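Local coordinates for 14-3-3 protein (Cryptosporidium parvum, PDB 3EFZ), which probably binds phosphoserine-containing segments of partner proteins as a dimeric, all-helical 14-3-3 adaptor in cell signalling, at residues Q170-Y175 with L200-L205; S191-L196 with Q236-T241; N80-I85 with D108-F113; K50-S55 with A142-L147. All blocks are in the same frame, centred on the assembly; numbering follows the deposited sequence.

Interaction 1: residues Q170-Y175 with L200-L205; sequences QAVEFY and LNYTIL
The ring of Tyr175 lies with one face against the backbone of helix 193-207. Tyr202 N stands 4.1 Å above the plane of the Tyr175 ring, over its centre. The carbonyl carbon of Asn201 and the CA of Tyr202 lie over this same face. At the edge, close to the ring plane, comes Leu205, whose CD2 is 3.7 Å from Tyr175 CD2. The Tyr202 ring takes Tyr175 CB over one face in a CH-pi contact, 4.1 Å from the CB atom to the ring centroid. The two tyrosine planes are only 30° apart. They have slid past each other, with centroids 5.6 Å apart, so there is little true stacking. CG of Tyr202 sits anti to its backbone N (chi1 -166°), which carries the ring along the flank of Tyr175 toward Val172. There Val172 CG1 meets Tyr202 OH at 3.7 Å. Leu205 CD2 also touches Val172 CG2 and Ala171 CB. The phenol oxygen of Tyr175 rests on Asn201 CB at 3.5 Å, with the ring and amide planes nearly perpendicular. Tyr175 OH and Asn201 ND2 both hydrogen-bond to Asp150 OD1, and Tyr175 OH is also bonded to Arg153 NE. Arg153 is a predicted phosphoserine-contacting residue, so Tyr175 probably steadies it from the second shell. Tyr202 OH hydrogen-bonds Glu176 OE2. Segments 170-175 and 200-205 run nearly antiparallel (156°), with their axes 10.4 Å apart at closest approach. Helix 138-158 covers the Asn201 side, and helices 213-228 and 239-256 pack behind Thr203 and Leu200.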
# COMPACT_ATOMS: atom_id res chain seq x y z
N GLN B 170 -3.59 20.34 -15.65
CA GLN B 170 -3.23 20.61 -14.25
C GLN B 170 -1.92 19.96 -13.84
O GLN B 170 -1.20 20.51 -13.02
CB GLN B 170 -4.32 20.17 -13.25
CG GLN B 170 -5.64 20.95 -13.26
CD GLN B 170 -6.66 20.39 -12.25
OE1 GLN B 170 -6.47 20.51 -11.03
NE2 GLN B 170 -7.74 19.80 -12.75
N ALA B 171 -1.64 18.76 -14.38
CA ALA B 171 -0.36 18.06 -14.12
C ALA B 171 0.84 18.80 -14.71
O ALA B 171 1.89 18.91 -14.07
CB ALA B 171 -0.39 16.61 -14.65
N VAL B 172 0.69 19.26 -15.96
CA VAL B 172 1.67 20.15 -16.60
C VAL B 172 2.01 21.36 -15.71
O VAL B 172 3.17 21.58 -15.36
CB VAL B 172 1.18 20.58 -18.00
CG1 VAL B 172 2.03 21.72 -18.58
CG2 VAL B 172 1.19 19.39 -18.93
N GLU B 173 0.99 22.14 -15.33
CA GLU B 173 1.14 23.26 -14.41
C GLU B 173 2.00 22.92 -13.18
O GLU B 173 2.95 23.64 -12.86
CB GLU B 173 -0.23 23.69 -13.86
CG GLU B 173 -1.30 24.08 -14.85
CD GLU B 173 -2.60 24.45 -14.11
OE1 GLU B 173 -3.71 24.03 -14.57
OE2 GLU B 173 -2.51 25.17 -13.07
N PHE B 174 1.62 21.84 -12.48
CA PHE B 174 2.28 21.43 -11.22
C PHE B 174 3.74 21.05 -11.41
O PHE B 174 4.58 21.45 -10.60
CB PHE B 174 1.52 20.28 -10.50
CG PHE B 174 0.20 20.71 -9.87
CD1 PHE B 174 -0.89 19.84 -9.83
CD2 PHE B 174 0.04 21.99 -9.33
CE1 PHE B 174 -2.11 20.22 -9.24
CE2 PHE B 174 -1.17 22.39 -8.74
CZ PHE B 174 -2.25 21.51 -8.70
N TYR B 175 4.02 20.28 -12.46
CA TYR B 175 5.39 19.90 -12.81
C TYR B 175 6.23 21.11 -13.15
O TYR B 175 7.35 21.22 -12.70
CB TYR B 175 5.41 18.92 -13.99
CG TYR B 175 4.96 17.53 -13.62
CD1 TYR B 175 5.37 16.95 -12.43
CD2 TYR B 175 4.13 16.77 -14.48
CE1 TYR B 175 4.96 15.67 -12.06
CE2 TYR B 175 3.72 15.47 -14.12
CZ TYR B 175 4.14 14.93 -12.91
OH TYR B 175 3.77 13.67 -12.52
N LEU B 200 11.70 13.37 -14.50
CA LEU B 200 11.31 12.02 -14.89
C LEU B 200 9.80 11.83 -14.96
O LEU B 200 9.31 11.25 -15.92
CB LEU B 200 11.92 10.96 -13.95
CG LEU B 200 11.51 9.49 -14.20
CD1 LEU B 200 12.03 8.94 -15.53
CD2 LEU B 200 11.91 8.55 -13.05
N ASN B 201 9.08 12.30 -13.94
CA ASN B 201 7.63 12.21 -13.94
C ASN B 201 6.96 13.06 -15.02
O ASN B 201 5.97 12.63 -15.64
CB ASN B 201 7.09 12.48 -12.54
CG ASN B 201 7.35 11.31 -11.58
OD1 ASN B 201 8.19 10.46 -11.85
ND2 ASN B 201 6.66 11.29 -10.47
N TYR B 202 7.52 14.25 -15.27
CA TYR B 202 7.07 15.12 -16.36
C TYR B 202 7.35 14.46 -17.70
O TYR B 202 6.51 14.52 -18.59
CB TYR B 202 7.75 16.50 -16.27
CG TYR B 202 7.14 17.62 -17.12
CD1 TYR B 202 5.89 17.48 -17.74
CD2 TYR B 202 7.81 18.82 -17.27
CE1 TYR B 202 5.35 18.51 -18.50
CE2 TYR B 202 7.28 19.86 -18.03
CZ TYR B 202 6.04 19.69 -18.64
OH TYR B 202 5.51 20.72 -19.39
N THR B 203 8.53 13.86 -17.84
CA THR B 203 8.88 13.06 -19.02
C THR B 203 7.88 11.93 -19.24
O THR B 203 7.46 11.71 -20.38
CB THR B 203 10.32 12.48 -18.93
OG1 THR B 203 11.27 13.56 -18.90
CG2 THR B 203 10.62 11.58 -20.10
N ILE B 204 7.46 11.26 -18.17
CA ILE B 204 6.44 10.20 -18.24
C ILE B 204 5.08 10.74 -18.74
O ILE B 204 4.43 10.11 -19.60
CB ILE B 204 6.28 9.46 -16.89
CG1 ILE B 204 7.57 8.70 -16.54
CG2 ILE B 204 5.09 8.50 -16.92
CD1 ILE B 204 7.62 8.20 -15.09
N LEU B 205 4.69 11.92 -18.23
CA LEU B 205 3.47 12.59 -18.67
C LEU B 205 3.50 12.90 -20.16
O LEU B 205 2.51 12.67 -20.86
CB LEU B 205 3.23 13.88 -17.88
CG LEU B 205 1.95 14.70 -18.12
CD1 LEU B 205 0.71 13.99 -17.54
CD2 LEU B 205 2.11 16.10 -17.51

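Interaction 2: residues S191-L196 with Q236-T241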
# COMPACT_ATOMS: atom_id res chain seq x y z
N SER B 191 21.60 18.45 -11.28
CA SER B 191 21.91 17.11 -10.78
C SER B 191 21.29 16.80 -9.41
O SER B 191 21.71 15.86 -8.74
CB SER B 191 23.42 16.94 -10.70
OG SER B 191 23.96 17.78 -9.71
N ASP B 192 20.30 17.58 -8.99
CA ASP B 192 19.58 17.34 -7.73
C ASP B 192 18.53 16.25 -7.92
O ASP B 192 17.79 16.30 -8.90
CB ASP B 192 18.94 18.64 -7.25
CG ASP B 192 18.07 18.44 -6.02
OD1 ASP B 192 18.54 18.74 -4.90
OD2 ASP B 192 16.91 17.99 -6.16
N PRO B 193 18.45 15.28 -6.99
CA PRO B 193 17.56 14.12 -7.14
C PRO B 193 16.07 14.43 -7.13
O PRO B 193 15.30 13.74 -7.79
CB PRO B 193 17.95 13.20 -5.97
CG PRO B 193 18.66 14.05 -5.00
CD PRO B 193 19.23 15.22 -5.73
N LEU B 194 15.66 15.46 -6.39
CA LEU B 194 14.29 15.93 -6.43
C LEU B 194 14.03 16.58 -7.78
O LEU B 194 13.01 16.34 -8.41
CB LEU B 194 14.02 16.95 -5.32
CG LEU B 194 12.65 17.64 -5.28
CD1 LEU B 194 11.53 16.63 -5.06
CD2 LEU B 194 12.63 18.69 -4.21
N TYR B 195 14.96 17.42 -8.23
CA TYR B 195 14.85 18.00 -9.56
C TYR B 195 14.72 16.93 -10.65
O TYR B 195 13.84 17.02 -11.50
CB TYR B 195 16.03 18.92 -9.87
CG TYR B 195 15.95 19.53 -11.26
CD1 TYR B 195 15.06 20.56 -11.53
CD2 TYR B 195 16.74 19.05 -12.31
CE1 TYR B 195 14.97 21.12 -12.81
CE2 TYR B 195 16.67 19.60 -13.58
CZ TYR B 195 15.78 20.63 -13.83
OH TYR B 195 15.70 21.20 -15.08
N LEU B 196 15.57 15.92 -10.59
CA LEU B 196 15.57 14.84 -11.59
C LEU B 196 14.34 13.94 -11.49
O LEU B 196 13.84 13.46 -12.51
CB LEU B 196 16.85 14.01 -11.53
CG LEU B 196 18.13 14.72 -11.96
CD1 LEU B 196 19.31 13.88 -11.56
CD2 LEU B 196 18.15 15.05 -13.47
N GLN B 236 31.38 13.33 -7.28
CA GLN B 236 30.37 12.29 -7.24
C GLN B 236 28.98 12.87 -6.94
O GLN B 236 28.80 13.64 -6.00
CB GLN B 236 30.74 11.21 -6.22
CG GLN B 236 29.85 9.97 -6.29
CD GLN B 236 30.41 8.78 -5.51
OE1 GLN B 236 31.08 8.95 -4.49
NE2 GLN B 236 30.12 7.58 -6.00
N PHE B 237 28.02 12.50 -7.78
CA PHE B 237 26.63 12.82 -7.56
C PHE B 237 26.04 11.86 -6.53
O PHE B 237 26.61 10.80 -6.25
CB PHE B 237 25.84 12.72 -8.88
CG PHE B 237 26.13 13.83 -9.85
CD1 PHE B 237 25.91 13.65 -11.22
CD2 PHE B 237 26.63 15.06 -9.41
CE1 PHE B 237 26.17 14.68 -12.14
CE2 PHE B 237 26.90 16.08 -10.31
CZ PHE B 237 26.67 15.88 -11.68
N SER B 238 24.89 12.23 -5.96
CA SER B 238 24.21 11.37 -4.99
C SER B 238 23.81 10.07 -5.68
O SER B 238 23.69 10.02 -6.91
CB SER B 238 23.00 12.06 -4.37
OG SER B 238 21.92 12.14 -5.29
N GLU B 239 23.65 9.03 -4.88
CA GLU B 239 23.21 7.74 -5.37
C GLU B 239 21.85 7.85 -6.08
O GLU B 239 21.64 7.24 -7.14
CB GLU B 239 23.15 6.76 -4.20
CG GLU B 239 22.43 5.48 -4.50
CD GLU B 239 21.95 4.81 -3.25
OE1 GLU B 239 22.81 4.27 -2.52
OE2 GLU B 239 20.72 4.82 -3.01
N ASN B 240 20.95 8.64 -5.51
CA ASN B 240 19.64 8.85 -6.11
C ASN B 240 19.67 9.63 -7.41
O ASN B 240 18.85 9.38 -8.29
CB ASN B 240 18.65 9.46 -5.11
CG ASN B 240 17.98 8.41 -4.26
OD1 ASN B 240 17.64 7.33 -4.75
ND2 ASN B 240 17.80 8.71 -2.98
N THR B 241 20.61 10.56 -7.53
CA THR B 241 20.87 11.22 -8.82
C THR B 241 21.32 10.20 -9.86
O THR B 241 20.75 10.10 -10.93
CB THR B 241 21.88 12.37 -8.69
OG1 THR B 241 21.27 13.44 -7.96
CG2 THR B 241 22.32 12.89 -10.06
O HOH W 1 23.42 14.68 -6.55
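Ser191 overlaps the ring of Phe237. Its CB lies over one face, 3.6 Å from the ring centroid and displaced toward the rim, which makes a CH-pi contact. Ser191 OG stays over the same face, nearer the rim, 3.4 Å from Phe237 CE2. The polar link is made by Thr241. Its OG1 donates to the Ser191 carbonyl oxygen, a short bond of 2.6 Å with the donor tilted 33° from the carbonyl plane. The hydroxyl stands beside the backbone N of Thr241, and the methyl CG2, anti to that N, is directed to Leu196. Thr241 CG2 meets Leu196 CD1 at 3.5 Å. Thr241 thus gives its O-H to the loop carbonyl and its methyl to Leu196. A water donates to Ser191 O and accepts from Ser238 N, at 2.9 Å from that nitrogen. The Pro193 ring rests on the start of helix 239-256, with its CB 3.9 Å from Asn240 CB. Each helix start has its own N-cap. Ser238 OG accepts from Thr241 N at 3.0 Å, and Asp192 OD2 takes Tyr195 N on its anti lone pair, with a weak second bond from Leu194 N. The contact therefore ties the beginnings of helix 193-207 and helix 239-256 together. Helix 161-185 flanks it through Tyr195 and Leu194. Leu196 and Phe237 also pack on Leu245 of helix 239-256.

Interaction 3: residues N80-I85 with D108-F113; sequences NSLKSI and DIKRDF
Lys110 and Phe113 of helix 100-131 receive the turn formed by residues 80-85. The CG2 methyl of Ile109 covers one face of the Phe113 ring from within its own helix, 3.7 Å above the plane. Lys110 comes next, its chain extended beyond CG and sliding past Ile85 in the opposite direction. Ile85 CG2 touches Lys110 CD at 4.0 Å. The ammonium end reaches a water, which accepts from Lys110 NZ at 2.9 Å and donates to Ile85 O at 2.6 Å. At the foot of the lysine, Leu82 CD2 rests 4.0 Å from Lys110 CA. Here Leu82 interrupts the helix between 63-81 and 83-87, and this kink faces the long helix 100-131. This is the dimer-forming part of the 14-3-3 fold. Asp112 of the second subunit hydrogen-bonds Ser84, and Glu115 of the second subunit bridges to Lys83. Phe113 follows one turn after Lys110. Leu82 CD1 packs on Phe113 CB at 3.9 Å. Ser81 OG lies at the ring edge, near its plane, 3.3 Å from Phe113 CE2. That hydroxyl is bonded to Ile78 O. The Phe113 ring also meets Phe113 of the second subunit, with planes at about 45°.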
# COMPACT_ATOMS: atom_id res chain seq x y z
N ASN B 80 -0.72 0.38 -8.81
CA ASN B 80 0.21 -0.68 -9.14
C ASN B 80 -0.49 -2.01 -9.37
O ASN B 80 -0.16 -2.73 -10.31
CB ASN B 80 1.28 -0.83 -8.04
CG ASN B 80 2.30 -1.92 -8.36
OD1 ASN B 80 3.21 -1.71 -9.14
ND2 ASN B 80 2.15 -3.09 -7.73
N SER B 81 -1.49 -2.31 -8.54
CA SER B 81 -2.24 -3.57 -8.61
C SER B 81 -3.03 -3.72 -9.92
O SER B 81 -3.42 -4.84 -10.31
CB SER B 81 -3.16 -3.72 -7.39
OG SER B 81 -4.31 -2.91 -7.51
N LEU B 82 -3.28 -2.59 -10.58
CA LEU B 82 -4.08 -2.57 -11.78
C LEU B 82 -3.29 -2.56 -13.08
O LEU B 82 -3.89 -2.52 -14.14
CB LEU B 82 -4.98 -1.34 -11.79
CG LEU B 82 -6.05 -1.15 -10.73
CD1 LEU B 82 -6.68 0.23 -10.97
CD2 LEU B 82 -7.10 -2.29 -10.77
N LYS B 83 -1.96 -2.58 -13.01
CA LYS B 83 -1.19 -2.35 -14.23
C LYS B 83 -1.41 -3.40 -15.34
O LYS B 83 -1.54 -3.04 -16.51
CB LYS B 83 0.29 -2.08 -13.95
CG LYS B 83 1.03 -3.20 -13.24
CD LYS B 83 2.38 -2.71 -12.67
CE LYS B 83 2.96 -3.72 -11.68
NZ LYS B 83 4.32 -3.27 -11.23
N SER B 84 -1.45 -4.69 -14.99
CA SER B 84 -1.76 -5.74 -15.99
C SER B 84 -3.22 -5.71 -16.42
O SER B 84 -3.52 -6.07 -17.56
CB SER B 84 -1.43 -7.13 -15.48
OG SER B 84 -0.07 -7.23 -15.10
N ILE B 85 -4.12 -5.34 -15.52
CA ILE B 85 -5.53 -5.19 -15.88
C ILE B 85 -5.64 -4.14 -17.01
O ILE B 85 -6.35 -4.34 -18.00
CB ILE B 85 -6.43 -4.84 -14.65
CG1 ILE B 85 -6.59 -6.09 -13.75
CG2 ILE B 85 -7.80 -4.35 -15.09
CD1 ILE B 85 -7.25 -5.82 -12.43
N ASP B 108 -15.19 -5.04 -12.24
CA ASP B 108 -15.76 -4.43 -11.02
C ASP B 108 -14.68 -3.92 -10.06
O ASP B 108 -14.81 -2.82 -9.49
CB ASP B 108 -16.66 -5.43 -10.29
CG ASP B 108 -17.96 -5.69 -11.02
OD1 ASP B 108 -18.19 -5.14 -12.12
OD2 ASP B 108 -18.77 -6.46 -10.46
N ILE B 109 -13.63 -4.72 -9.87
CA ILE B 109 -12.45 -4.34 -9.06
C ILE B 109 -11.73 -3.12 -9.64
O ILE B 109 -11.32 -2.22 -8.89
CB ILE B 109 -11.46 -5.54 -8.89
CG1 ILE B 109 -12.09 -6.61 -8.00
CG2 ILE B 109 -10.09 -5.07 -8.36
CD1 ILE B 109 -11.49 -7.98 -8.15
N LYS B 110 -11.59 -3.09 -10.96
CA LYS B 110 -10.94 -1.98 -11.67
C LYS B 110 -11.68 -0.65 -11.46
O LYS B 110 -11.07 0.37 -11.17
CB LYS B 110 -10.83 -2.28 -13.17
CG LYS B 110 -10.04 -1.22 -13.95
CD LYS B 110 -10.28 -1.24 -15.46
CE LYS B 110 -9.26 -0.33 -16.13
NZ LYS B 110 -9.34 -0.36 -17.61
N ARG B 111 -13.01 -0.69 -11.63
CA ARG B 111 -13.92 0.44 -11.43
C ARG B 111 -13.85 0.97 -9.99
O ARG B 111 -13.69 2.18 -9.77
CB ARG B 111 -15.34 -0.03 -11.74
CG ARG B 111 -16.37 1.03 -12.00
CD ARG B 111 -17.65 0.35 -12.45
NE ARG B 111 -17.59 -0.05 -13.87
CZ ARG B 111 -17.52 -1.30 -14.33
NH1 ARG B 111 -17.54 -2.35 -13.51
NH2 ARG B 111 -17.45 -1.49 -15.65
N ASP B 112 -13.96 0.06 -9.03
CA ASP B 112 -13.83 0.37 -7.62
C ASP B 112 -12.46 0.95 -7.26
O ASP B 112 -12.37 1.89 -6.50
CB ASP B 112 -14.03 -0.89 -6.78
CG ASP B 112 -15.47 -1.37 -6.77
OD1 ASP B 112 -16.36 -0.67 -7.31
OD2 ASP B 112 -15.69 -2.47 -6.21
N PHE B 113 -11.40 0.36 -7.80
CA PHE B 113 -10.03 0.75 -7.45
C PHE B 113 -9.73 2.11 -8.04
O PHE B 113 -9.08 2.94 -7.42
CB PHE B 113 -9.05 -0.32 -7.94
CG PHE B 113 -8.78 -1.43 -6.94
CD1 PHE B 113 -9.81 -2.02 -6.20
CD2 PHE B 113 -7.47 -1.89 -6.75
CE1 PHE B 113 -9.55 -3.02 -5.27
CE2 PHE B 113 -7.18 -2.92 -5.83
CZ PHE B 113 -8.23 -3.49 -5.10
O HOH W 2 -8.64 -3.05 -18.33

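Interaction 4: residues K50-S55 with A142-L147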
# COMPACT_ATOMS: atom_id res chain seq x y z
N LYS B 50 8.58 10.51 5.17
CA LYS B 50 9.62 11.29 5.84
C LYS B 50 9.50 12.78 5.51
O LYS B 50 9.42 13.61 6.42
CB LYS B 50 11.02 10.79 5.45
CG LYS B 50 11.53 9.67 6.29
CD LYS B 50 12.97 9.29 5.94
CE LYS B 50 13.99 10.00 6.84
NZ LYS B 50 13.78 9.70 8.30
N VAL B 51 9.50 13.10 4.22
CA VAL B 51 9.38 14.48 3.76
C VAL B 51 8.11 15.17 4.28
O VAL B 51 8.18 16.24 4.88
CB VAL B 51 9.51 14.61 2.20
CG1 VAL B 51 9.34 16.06 1.75
CG2 VAL B 51 10.87 14.11 1.73
N LEU B 52 6.95 14.56 4.05
CA LEU B 52 5.67 15.19 4.44
C LEU B 52 5.56 15.47 5.95
O LEU B 52 4.84 16.36 6.39
CB LEU B 52 4.48 14.33 3.99
CG LEU B 52 4.20 14.35 2.48
CD1 LEU B 52 2.95 13.53 2.16
CD2 LEU B 52 4.02 15.78 1.95
N THR B 53 6.34 14.72 6.71
CA THR B 53 6.13 14.53 8.12
C THR B 53 7.29 15.17 8.92
O THR B 53 7.10 15.65 10.05
CB THR B 53 5.97 13.00 8.35
OG1 THR B 53 4.65 12.69 8.83
CG2 THR B 53 7.04 12.41 9.18
N GLU B 54 8.48 15.22 8.32
CA GLU B 54 9.66 15.79 8.99
C GLU B 54 10.11 17.12 8.38
O GLU B 54 10.95 17.79 8.96
CB GLU B 54 10.82 14.78 8.99
CG GLU B 54 10.45 13.49 9.71
CD GLU B 54 11.48 12.38 9.60
OE1 GLU B 54 12.43 12.49 8.80
OE2 GLU B 54 11.32 11.38 10.33
N SER B 55 9.55 17.50 7.24
CA SER B 55 9.92 18.78 6.61
C SER B 55 9.07 19.96 7.10
O SER B 55 9.44 21.11 6.89
CB SER B 55 9.92 18.70 5.08
OG SER B 55 10.95 17.84 4.63
N ALA B 142 8.24 22.35 -3.21
CA ALA B 142 8.35 21.80 -4.56
C ALA B 142 7.99 20.31 -4.53
O ALA B 142 7.31 19.82 -5.42
CB ALA B 142 9.76 22.04 -5.14
N PHE B 143 8.44 19.61 -3.49
CA PHE B 143 8.12 18.20 -3.31
C PHE B 143 6.60 17.94 -3.33
O PHE B 143 6.14 17.05 -4.02
CB PHE B 143 8.77 17.68 -2.01
CG PHE B 143 8.43 16.24 -1.70
CD1 PHE B 143 9.31 15.22 -2.02
CD2 PHE B 143 7.22 15.90 -1.08
CE1 PHE B 143 9.01 13.87 -1.72
CE2 PHE B 143 6.91 14.57 -0.79
CZ PHE B 143 7.81 13.56 -1.11
N CYS B 144 5.85 18.71 -2.54
CA CYS B 144 4.38 18.60 -2.49
C CYS B 144 3.68 18.92 -3.83
O CYS B 144 2.69 18.29 -4.19
CB CYS B 144 3.83 19.50 -1.40
SG CYS B 144 4.38 19.09 0.26
N ILE B 145 4.21 19.89 -4.57
CA ILE B 145 3.63 20.32 -5.84
C ILE B 145 3.89 19.27 -6.95
O ILE B 145 3.01 18.98 -7.77
CB ILE B 145 4.11 21.75 -6.20
CG1 ILE B 145 3.57 22.75 -5.17
CG2 ILE B 145 3.72 22.16 -7.65
CD1 ILE B 145 4.30 24.11 -5.17
N LYS B 146 5.09 18.68 -6.96
CA LYS B 146 5.37 17.55 -7.84
C LYS B 146 4.38 16.39 -7.57
O LYS B 146 3.85 15.78 -8.50
CB LYS B 146 6.81 17.05 -7.70
CG LYS B 146 6.95 15.63 -8.20
CD LYS B 146 8.24 14.95 -7.87
CE LYS B 146 8.18 13.50 -8.30
NZ LYS B 146 7.50 12.64 -7.32
N LEU B 147 4.17 16.13 -6.27
CA LEU B 147 3.26 15.11 -5.79
C LEU B 147 1.83 15.33 -6.29
O LEU B 147 1.17 14.38 -6.72
CB LEU B 147 3.30 15.13 -4.26
CG LEU B 147 2.79 13.95 -3.47
CD1 LEU B 147 3.55 13.82 -2.14
CD2 LEU B 147 1.27 14.09 -3.26
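Val51 is the main bump of this contact, and the Phe143 ring is the flat surface that receives it. The two side chains come from opposite directions. Val51 CG1 sits 3.5 Å above the ring plane, over its centre, and 3.6 Å from the centroid. The approach is only 14° off the ring normal, a well-aligned CH-pi contact. The other methyl, Val51 CG2, lies over the same face toward the rim, 3.9 Å from Phe143 CE1, so both methyls rest on one face. A chi1 of 177° swings the Phe143 ring out opposite its backbone N, and the ring presents this face to helix 32-54. Leu52 takes the place beside it. Its CD2 lies at the ring edge, near the plane, 4.2 Å from Phe143 CE2. The leucine crosses the phenylalanine at about a right angle. The same methyl, Leu52 CD2, also touches Cys144 SG, 3.7 Å away. Leu52 CD1 goes the other way and only grazes Leu147 CD1 at 4.4 Å. No hydrogen bond crosses the contact; it rests on apolar packing and the CH-pi contact. The helix segments cross at 131° with their axes 10.8 Å apart, so side chains fill the gap and the backbones stay apart. Cys144 and Leu147 also pack on helix 100-131. Phe143 also touches Leu194 of helix 193-207. This is the core of an all-helical 14-3-3 subunit, where the N-terminal helix 32-54 lies across helix 138-158, which further along carries the predicted phosphoserine-contacting Arg153.

Interactions 1, 2 and 4 form one connected region. Interactions 1 and 2 share helix 193-207, with centres 18 Å apart. Interaction 4 touches both. Asn201 ND2 lies 3.4 Å from Lys146 CE, and Leu194 CD1 lies 4.0 Å from Phe143 CD1. Interaction 3 stands apart at the dimer interface, about 23 Å from interaction 1 and 33 Å from interaction 2, centre to centre. The two predicted phosphoserine-contacting arginines lie near interactions 1 and 3. Between side chains, Arg153 is about 3 Å from Tyr175, and Arg79 is about 6 Å from Leu82 and about 8 Å from Asn201. Interaction 2 lies away from this site.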